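Local coordinates for protein endonuclease V (Homo sapiens, PDB 6OZE) that probably cleaves inosine-containing RNA in a metal-dependent manner, as an endoribonuclease with an RNase H-like fold, at residues Leu62-Leu67 / Val213-Ala218; Val145-Leu150 / Glu226-Ala231. The protein carries 4 engineered substitutions. All coordinates share one frame; numbering follows the deposited sequence.

Interaction 1 (Leu62-Leu67 / Val213-Ala218); sequences LSFPEL and VRLTSA. Engineered in segment 213-218: Ser217 (natural residue Cys), Ala218 (natural residue Cys). With NA (sodium ion), chain G.
Phe64 turns its ring toward Leu215 and Ala218 of helix 209-218. The contact joins the turn of a beta hairpin, formed by strands 54-63 and 69-78, to a helix of the RNase H-like fold. The tight part is apolar. With chi1 at -175°, CG of Phe64 lies opposite the backbone N, and the ring extends toward the helix. Phe64 CZ is 4.0 Å from Ala218 CB, which sits at the ring edge. Ala218 is engineered; the natural residue is Cys. Leu215 CD1 approaches Phe64 CE2 obliquely at 4.2 Å. Pro65, joined by a cis peptide, puts its CB over one ring face. An alanine in place of Phe64 is likely to open a gap beside Leu215 and leave Ala218 CB without its aromatic neighbour.

The looser side is wet. Phe64 O binds a sodium ion at 2.7 Å, and waters 2, 3 and 4 also bind it. Leu37 O and Gln38 OE1 complete the site. The Phe64 carbonyl binds the ion; the ring packs on the helix. Beside the ring, on the Pro65 side, water 1 bridges the two segments. It donates to Pro65 O at 2.9 Å and to Ala218 O at 2.9 Å.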
ATOM      1  N   LEU A  62       7.886   2.831  11.598  1.00 19.90           N
ATOM      2  CA  LEU A  62       8.493   4.122  11.872  1.00 21.52           C
ATOM      3  C   LEU A  62       7.717   4.841  12.971  1.00 22.61           C
ATOM      4  O   LEU A  62       6.497   4.700  13.095  1.00 21.29           O
ATOM      5  CB  LEU A  62       8.489   5.019  10.617  1.00 22.16           C
ATOM      6  CG  LEU A  62       9.535   4.765   9.532  1.00 24.71           C
ATOM      7  CD1 LEU A  62       9.437   3.380   8.911  1.00 29.09           C
ATOM      8  CD2 LEU A  62       9.415   5.845   8.455  1.00 24.33           C
ATOM      9  N   SER A  63       8.435   5.607  13.772  1.00 24.85           N
ATOM     10  CA  SER A  63       7.768   6.488  14.712  1.00 22.48           C
ATOM     11  C   SER A  63       7.033   7.584  13.950  1.00 23.99           C
ATOM     12  O   SER A  63       7.375   7.916  12.815  1.00 24.63           O
ATOM     13  CB  SER A  63       8.795   7.099  15.649  1.00 27.91           C
ATOM     14  OG  SER A  63       9.783   7.817  14.929  1.00 31.42           O
ATOM     15  N   PHE A  64       6.000   8.127  14.577  1.00 23.49           N
ATOM     16  CA  PHE A  64       5.257   9.220  13.976  1.00 23.42           C
ATOM     17  C   PHE A  64       5.051  10.293  15.031  1.00 24.52           C
ATOM     18  O   PHE A  64       4.643   9.980  16.152  1.00 27.51           O
ATOM     19  CB  PHE A  64       3.882   8.737  13.484  1.00 25.51           C
ATOM     20  CG  PHE A  64       3.118   9.802  12.750  1.00 24.17           C
ATOM     21  CD1 PHE A  64       2.280  10.670  13.433  1.00 25.31           C
ATOM     22  CD2 PHE A  64       3.273   9.952  11.387  1.00 22.95           C
ATOM     23  CE1 PHE A  64       1.598  11.672  12.755  1.00 23.55           C
ATOM     24  CE2 PHE A  64       2.585  10.962  10.700  1.00 26.16           C
ATOM     25  CZ  PHE A  64       1.746  11.811  11.398  1.00 25.81           C
ATOM     26  N   PRO A  65       5.273  11.576  14.693  1.00 24.11           N
ATOM     27  CA  PRO A  65       5.575  12.109  13.359  1.00 22.53           C
ATOM     28  C   PRO A  65       7.058  12.169  12.982  1.00 26.59           C
ATOM     29  O   PRO A  65       7.394  12.704  11.915  1.00 26.59           O
ATOM     30  CB  PRO A  65       5.020  13.534  13.451  1.00 23.78           C
ATOM     31  CG  PRO A  65       5.249  13.896  14.866  1.00 28.94           C
ATOM     32  CD  PRO A  65       4.962  12.650  15.651  1.00 29.04           C
ATOM     33  N   GLU A  66       7.937  11.642  13.834  1.00 24.26           N
ATOM     34  CA  GLU A  66       9.371  11.778  13.585  1.00 28.12           C
ATOM     35  C   GLU A  66       9.841  10.987  12.367  1.00 26.39           C
ATOM     36  O   GLU A  66      10.870  11.336  11.773  1.00 28.95           O
ATOM     37  CB  GLU A  66      10.165  11.342  14.815  1.00 35.88           C
ATOM     38  CG  GLU A  66       9.927  12.206  16.045  1.00 40.44           C
ATOM     39  CD  GLU A  66       8.770  11.722  16.907  1.00 47.81           C
ATOM     40  OE1 GLU A  66       8.067  10.765  16.506  1.00 40.43           O
ATOM     41  OE2 GLU A  66       8.570  12.305  17.997  1.00 57.70           O
ATOM     42  N   LEU A  67       9.142   9.905  12.015  1.00 23.43           N
ATOM     43  CA  LEU A  67       9.481   9.072  10.855  1.00 23.90           C
ATOM     44  C   LEU A  67      10.867   8.435  10.978  1.00 30.37           C
ATOM     45  O   LEU A  67      11.633   8.379  10.011  1.00 30.08           O
ATOM     46  CB  LEU A  67       9.303   9.822   9.529  1.00 26.57           C
ATOM     47  CG  LEU A  67       7.895  10.377   9.293  1.00 26.63           C
ATOM     48  CD1 LEU A  67       7.886  11.208   8.006  1.00 27.80           C
ATOM     49  CD2 LEU A  67       6.874   9.241   9.226  1.00 27.14           C
ATOM     50  N   VAL A 213      -5.232  10.075   2.551  1.00 24.02           N
ATOM     51  CA  VAL A 213      -4.445  11.001   1.744  1.00 24.23           C
ATOM     52  C   VAL A 213      -3.661  11.946   2.640  1.00 23.38           C
ATOM     53  O   VAL A 213      -2.486  12.238   2.384  1.00 25.61           O
ATOM     54  CB  VAL A 213      -5.357  11.733   0.746  1.00 26.16           C
ATOM     55  CG1 VAL A 213      -4.609  12.874   0.050  1.00 36.24           C
ATOM     56  CG2 VAL A 213      -5.881  10.750  -0.261  1.00 28.93           C
ATOM     57  N   ARG A 214      -4.300  12.442   3.701  1.00 23.95           N
ATOM     58  CA  ARG A 214      -3.605  13.331   4.624  0.50 24.84           C
ATOM     59  C   ARG A 214      -2.463  12.612   5.333  1.00 23.34           C
ATOM     60  O   ARG A 214      -1.387  13.191   5.526  1.00 23.83           O
ATOM     61  CB  ARG A 214      -4.591  13.914   5.625  0.50 27.56           C
ATOM     62  CG  ARG A 214      -5.631  14.804   4.971  0.50 30.07           C
ATOM     63  CD  ARG A 214      -6.249  15.769   5.966  0.50 34.75           C
ATOM     64  NE  ARG A 214      -6.610  15.114   7.220  0.50 33.11           N
ATOM     65  CZ  ARG A 214      -5.907  15.209   8.344  0.50 32.55           C
ATOM     66  NH1 ARG A 214      -6.318  14.575   9.434  0.50 32.76           N
ATOM     67  NH2 ARG A 214      -4.795  15.936   8.374  0.50 25.89           N
ATOM     68  N   LEU A 215      -2.680  11.361   5.742  1.00 21.75           N
ATOM     69  CA  LEU A 215      -1.609  10.613   6.392  1.00 22.23           C
ATOM     70  C   LEU A 215      -0.444  10.398   5.438  1.00 19.87           C
ATOM     71  O   LEU A 215       0.725  10.527   5.827  1.00 19.82           O
ATOM     72  CB  LEU A 215      -2.126   9.243   6.855  1.00 20.31           C
ATOM     73  CG  LEU A 215      -1.068   8.325   7.468  1.00 22.00           C
ATOM     74  CD1 LEU A 215      -0.461   8.973   8.700  1.00 25.44           C
ATOM     75  CD2 LEU A 215      -1.694   6.967   7.806  1.00 23.52           C
ATOM     76  N   THR A 216      -0.739  10.050   4.184  1.00 19.67           N
ATOM     77  CA  THR A 216       0.340   9.850   3.220  1.00 18.03           C
ATOM     78  C   THR A 216       1.153  11.128   3.047  1.00 19.41           C
ATOM     79  O   THR A 216       2.390  11.088   2.997  1.00 20.03           O
ATOM     80  CB  THR A 216      -0.253   9.387   1.889  1.00 21.89           C
ATOM     81  OG1 THR A 216      -0.984   8.174   2.110  1.00 21.75           O
ATOM     82  CG2 THR A 216       0.862   9.081   0.894  1.00 24.27           C
ATOM     83  N   SER A 217       0.474  12.272   2.942  1.00 20.19           N
ATOM     84  CA  SER A 217       1.197  13.539   2.875  0.58 19.28           C
ATOM     85  C   SER A 217       2.066  13.746   4.111  1.00 20.01           C
ATOM     86  O   SER A 217       3.233  14.153   3.998  1.00 23.26           O
ATOM     87  CB  SER A 217       0.224  14.710   2.693  0.58 20.05           C
ATOM     88  OG  SER A 217       0.920  15.875   2.292  0.58 24.39           O
ATOM     89  N   ALA A 218       1.520  13.465   5.297  1.00 19.16           N
ATOM     90  CA  ALA A 218       2.257  13.680   6.536  1.00 20.68           C
ATOM     91  C   ALA A 218       3.485  12.785   6.629  1.00 20.96           C
ATOM     92  O   ALA A 218       4.472  13.150   7.288  1.00 23.24           O
ATOM     93  CB  ALA A 218       1.329  13.439   7.726  1.00 22.98           C
TER
HETATM   94 NA    NA G 306       2.499  10.759  17.624  1.00 40.96          NA
HETATM   95  O   HOH W   1       5.882  13.877   9.767  1.00 42.11           O
HETATM   96  O   HOH W   2       4.226  12.072  19.005  1.00 57.30           O
HETATM   97  O   HOH W   3       0.929  12.213  16.299  1.00 35.08           O
HETATM   98  O   HOH W   4       0.357  11.649  19.179  1.00 45.41           O

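Interaction 2 (Val145-Leu150 / Glu226-Ala231)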
ATOM      1  N   VAL A 145      -0.750   2.829  -1.456  1.00 21.97           N
ATOM      2  CA  VAL A 145       0.058   3.900  -2.031  1.00 23.07           C
ATOM      3  C   VAL A 145       0.657   3.348  -3.312  1.00 29.05           C
ATOM      4  O   VAL A 145       1.578   2.522  -3.268  1.00 29.15           O
ATOM      5  CB  VAL A 145       1.171   4.358  -1.073  1.00 22.16           C
ATOM      6  CG1 VAL A 145       2.005   5.479  -1.703  1.00 25.68           C
ATOM      7  CG2 VAL A 145       0.582   4.764   0.272  1.00 26.83           C
ATOM      8  N   ALA A 146       0.148   3.798  -4.452  1.00 24.12           N
ATOM      9  CA  ALA A 146       0.604   3.321  -5.744  1.00 27.89           C
ATOM     10  C   ALA A 146       1.370   4.417  -6.472  1.00 37.03           C
ATOM     11  O   ALA A 146       1.037   5.606  -6.381  1.00 34.26           O
ATOM     12  CB  ALA A 146      -0.556   2.810  -6.602  1.00 31.39           C
ATOM     13  N   LYS A 147       2.404   4.007  -7.190  1.00 34.02           N
ATOM     14  CA  LYS A 147       3.248   4.921  -7.944  1.00 34.50           C
ATOM     15  C   LYS A 147       2.764   5.129  -9.371  1.00 37.38           C
ATOM     16  O   LYS A 147       3.242   6.053 -10.041  1.00 47.02           O
ATOM     17  CB  LYS A 147       4.700   4.425  -7.916  1.00 41.51           C
ATOM     18  CG  LYS A 147       5.273   4.375  -6.497  1.00 46.48           C
ATOM     19  CD  LYS A 147       6.386   3.348  -6.318  1.00 53.15           C
ATOM     20  CE  LYS A 147       6.780   3.237  -4.844  1.00 53.74           C
ATOM     21  NZ  LYS A 147       7.728   2.117  -4.577  1.00 60.57           N
ATOM     22  N   LYS A 148       1.816   4.320  -9.843  1.00 41.52           N
ATOM     23  CA  LYS A 148       1.233   4.492 -11.166  1.00 44.87           C
ATOM     24  C   LYS A 148      -0.266   4.233 -11.106  1.00 45.69           C
ATOM     25  O   LYS A 148      -0.769   3.542 -10.216  1.00 43.20           O
ATOM     26  CB  LYS A 148       1.897   3.591 -12.220  1.00 50.96           C
ATOM     27  CG  LYS A 148       1.803   2.107 -11.939  1.00 60.15           C
ATOM     28  CD  LYS A 148       2.424   1.304 -13.078  1.00 75.96           C
ATOM     29  CE  LYS A 148       2.704  -0.137 -12.670  1.00 83.42           C
ATOM     30  NZ  LYS A 148       1.473  -0.859 -12.242  1.00 88.07           N
ATOM     31  N   LEU A 149      -0.977   4.796 -12.081  1.00 39.56           N
ATOM     32  CA  LEU A 149      -2.433   4.724 -12.123  1.00 40.37           C
ATOM     33  C   LEU A 149      -2.890   3.396 -12.721  1.00 41.97           C
ATOM     34  O   LEU A 149      -2.574   3.082 -13.874  1.00 43.12           O
ATOM     35  CB  LEU A 149      -2.978   5.888 -12.946  1.00 37.46           C
ATOM     36  CG  LEU A 149      -4.499   5.907 -13.082  1.00 41.31           C
ATOM     37  CD1 LEU A 149      -5.138   6.079 -11.709  1.00 37.78           C
ATOM     38  CD2 LEU A 149      -4.941   7.012 -14.038  1.00 43.54           C
ATOM     39  N   LEU A 150      -3.647   2.625 -11.944  1.00 39.60           N
ATOM     40  CA  LEU A 150      -4.281   1.413 -12.447  1.00 44.98           C
ATOM     41  C   LEU A 150      -5.545   1.808 -13.201  1.00 49.24           C
ATOM     42  O   LEU A 150      -6.450   2.419 -12.623  1.00 43.26           O
ATOM     43  CB  LEU A 150      -4.644   0.500 -11.278  1.00 47.29           C
ATOM     44  CG  LEU A 150      -4.037  -0.900 -11.174  1.00 53.36           C
ATOM     45  CD1 LEU A 150      -4.769  -1.708 -10.103  1.00 49.42           C
ATOM     46  CD2 LEU A 150      -4.058  -1.616 -12.514  1.00 57.51           C
ATOM     47  N   GLU A 226       7.784   7.905   3.601  0.50 21.87           N
ATOM     48  CA  GLU A 226       8.890   7.283   4.332  0.50 22.52           C
ATOM     49  C   GLU A 226       8.683   5.814   4.665  0.50 20.99           C
ATOM     50  O   GLU A 226       9.617   5.027   4.443  0.50 21.02           O
ATOM     51  CB  GLU A 226       9.236   8.119   5.571  0.50 23.14           C
ATOM     52  CG  GLU A 226      10.262   9.214   5.306  0.50 32.18           C
ATOM     53  CD  GLU A 226      11.522   8.671   4.633  0.50 35.46           C
ATOM     54  OE1 GLU A 226      11.565   8.646   3.386  0.50 32.66           O
ATOM     55  OE2 GLU A 226      12.465   8.252   5.347  0.50 35.47           O
ATOM     56  N   PRO A 227       7.531   5.372   5.182  1.00 17.90           N
ATOM     57  CA  PRO A 227       7.402   3.930   5.505  1.00 18.14           C
ATOM     58  C   PRO A 227       7.524   3.048   4.276  1.00 19.19           C
ATOM     59  O   PRO A 227       8.154   1.976   4.346  1.00 20.82           O
ATOM     60  CB  PRO A 227       6.024   3.837   6.180  1.00 22.45           C
ATOM     61  CG  PRO A 227       5.774   5.270   6.730  1.00 23.85           C
ATOM     62  CD  PRO A 227       6.342   6.138   5.628  1.00 22.29           C
ATOM     63  N   VAL A 228       6.965   3.470   3.148  1.00 19.26           N
ATOM     64  CA  VAL A 228       7.076   2.731   1.888  0.80 18.71           C
ATOM     65  C   VAL A 228       8.507   2.776   1.367  1.00 20.86           C
ATOM     66  O   VAL A 228       9.076   1.764   0.919  1.00 20.30           O
ATOM     67  CB  VAL A 228       6.096   3.350   0.871  0.80 25.28           C
ATOM     68  CG1 VAL A 228       6.248   2.722  -0.501  0.80 29.08           C
ATOM     69  CG2 VAL A 228       4.658   3.248   1.372  0.80 27.59           C
ATOM     70  N   ARG A 229       9.119   3.957   1.435  1.00 21.00           N
ATOM     71  CA  ARG A 229      10.477   4.132   0.925  0.73 19.84           C
ATOM     72  C   ARG A 229      11.469   3.292   1.714  1.00 22.74           C
ATOM     73  O   ARG A 229      12.356   2.660   1.130  1.00 21.79           O
ATOM     74  CB  ARG A 229      10.859   5.615   1.006  0.73 21.44           C
ATOM     75  CG  ARG A 229      12.038   6.011   0.122  0.73 27.00           C
ATOM     76  CD  ARG A 229      12.374   7.483   0.223  0.73 30.79           C
ATOM     77  NE  ARG A 229      12.975   7.848   1.503  0.73 33.96           N
ATOM     78  CZ  ARG A 229      14.281   7.820   1.759  0.73 36.17           C
ATOM     79  NH1 ARG A 229      14.725   8.183   2.954  0.73 40.77           N
ATOM     80  NH2 ARG A 229      15.147   7.420   0.831  0.73 35.89           N
ATOM     81  N   GLN A 230      11.330   3.268   3.045  1.00 19.85           N
ATOM     82  CA  GLN A 230      12.249   2.470   3.859  1.00 17.87           C
ATOM     83  C   GLN A 230      12.042   0.982   3.627  1.00 19.38           C
ATOM     84  O   GLN A 230      13.013   0.221   3.643  1.00 19.53           O
ATOM     85  CB  GLN A 230      12.121   2.845   5.337  1.00 19.38           C
ATOM     86  CG  GLN A 230      12.606   4.267   5.654  1.00 22.78           C
ATOM     87  CD  GLN A 230      14.090   4.447   5.445  1.00 29.21           C
ATOM     88  OE1 GLN A 230      14.868   3.499   5.577  1.00 29.80           O
ATOM     89  NE2 GLN A 230      14.496   5.664   5.115  1.00 34.89           N
ATOM     90  N   ALA A 231      10.801   0.542   3.395  1.00 18.32           N
ATOM     91  CA  ALA A 231      10.600  -0.881   3.122  1.00 18.92           C
ATOM     92  C   ALA A 231      11.205  -1.255   1.776  1.00 19.60           C
ATOM     93  O   ALA A 231      11.788  -2.341   1.640  1.00 20.33           O
ATOM     94  CB  ALA A 231       9.113  -1.236   3.203  1.00 18.73           C
TER
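Val145 and Lys147 meet Val228 through aliphatic and amino groups; the flat groups lie on the helix, where the Arg229 guanidinium takes the Glu226 carboxylate at its edge, in plane. The setting is the RNase H-like fold, with helix 226-242 packed on the central mixed sheet. Glu226, Val228 and Arg229 each have two conformers, and the details here hold for one of them. The salt bridge is clear as a pairing, but the very short Arg229 NE to Glu226 OE1 bond is doubtful in length. Arg229 NH1 also donates to Glu226 OE2 at 3.3 Å. Gln230 NE2 reaches Glu226 OE2 at 3.3 Å, with an N-H...O angle of 165°. OE2 lies near the amide plane of Gln230, whereas the amide nitrogen stands 28° out of the carboxylate plane. Both donors use the syn side of OE2. These bonds join residues three and four positions apart at the start of the helix.

Across the contact, Val228 CG2 is 4.4 Å from Val145 CB. The CA atoms of this pair are 8.1 Å apart. It is a loose contact between side chains that point toward each other. Strand 142-146 runs between strands 115-118 and 199-205, and Val145 also touches Leu199 and Ile201. Val228 reaches Leu116 and Asp118 too, which seats the helix over two neighbouring strands. Lys147 follows the strand end. Its chain is nearly extended, with chi3 at -173°. Lys147 NZ forms a salt bridge with Asp118 OD2 of strand 115-118 and lies 4.4 Å from Val228 CG1.

How the interactions relate
Interaction 1 joins helix 209-218 to the turn after strand 54-63; interaction 2 joins helix 226-242 to strand 142-146 and the residues just after it. The two helices are consecutive in the chain. The centres of the contacts are about 13 Å apart, and their segments alternate along the chain. They also touch directly. Leu62 CD2, on the strand leading into the turn of interaction 1, is 3.8 Å from Pro227 N at the start of the helix in interaction 2. The sodium ion bound by Phe64 O belongs to interaction 1. At another point, Thr216 OG1 of helix 209-218 is 4.2 Å from Val145 CG2.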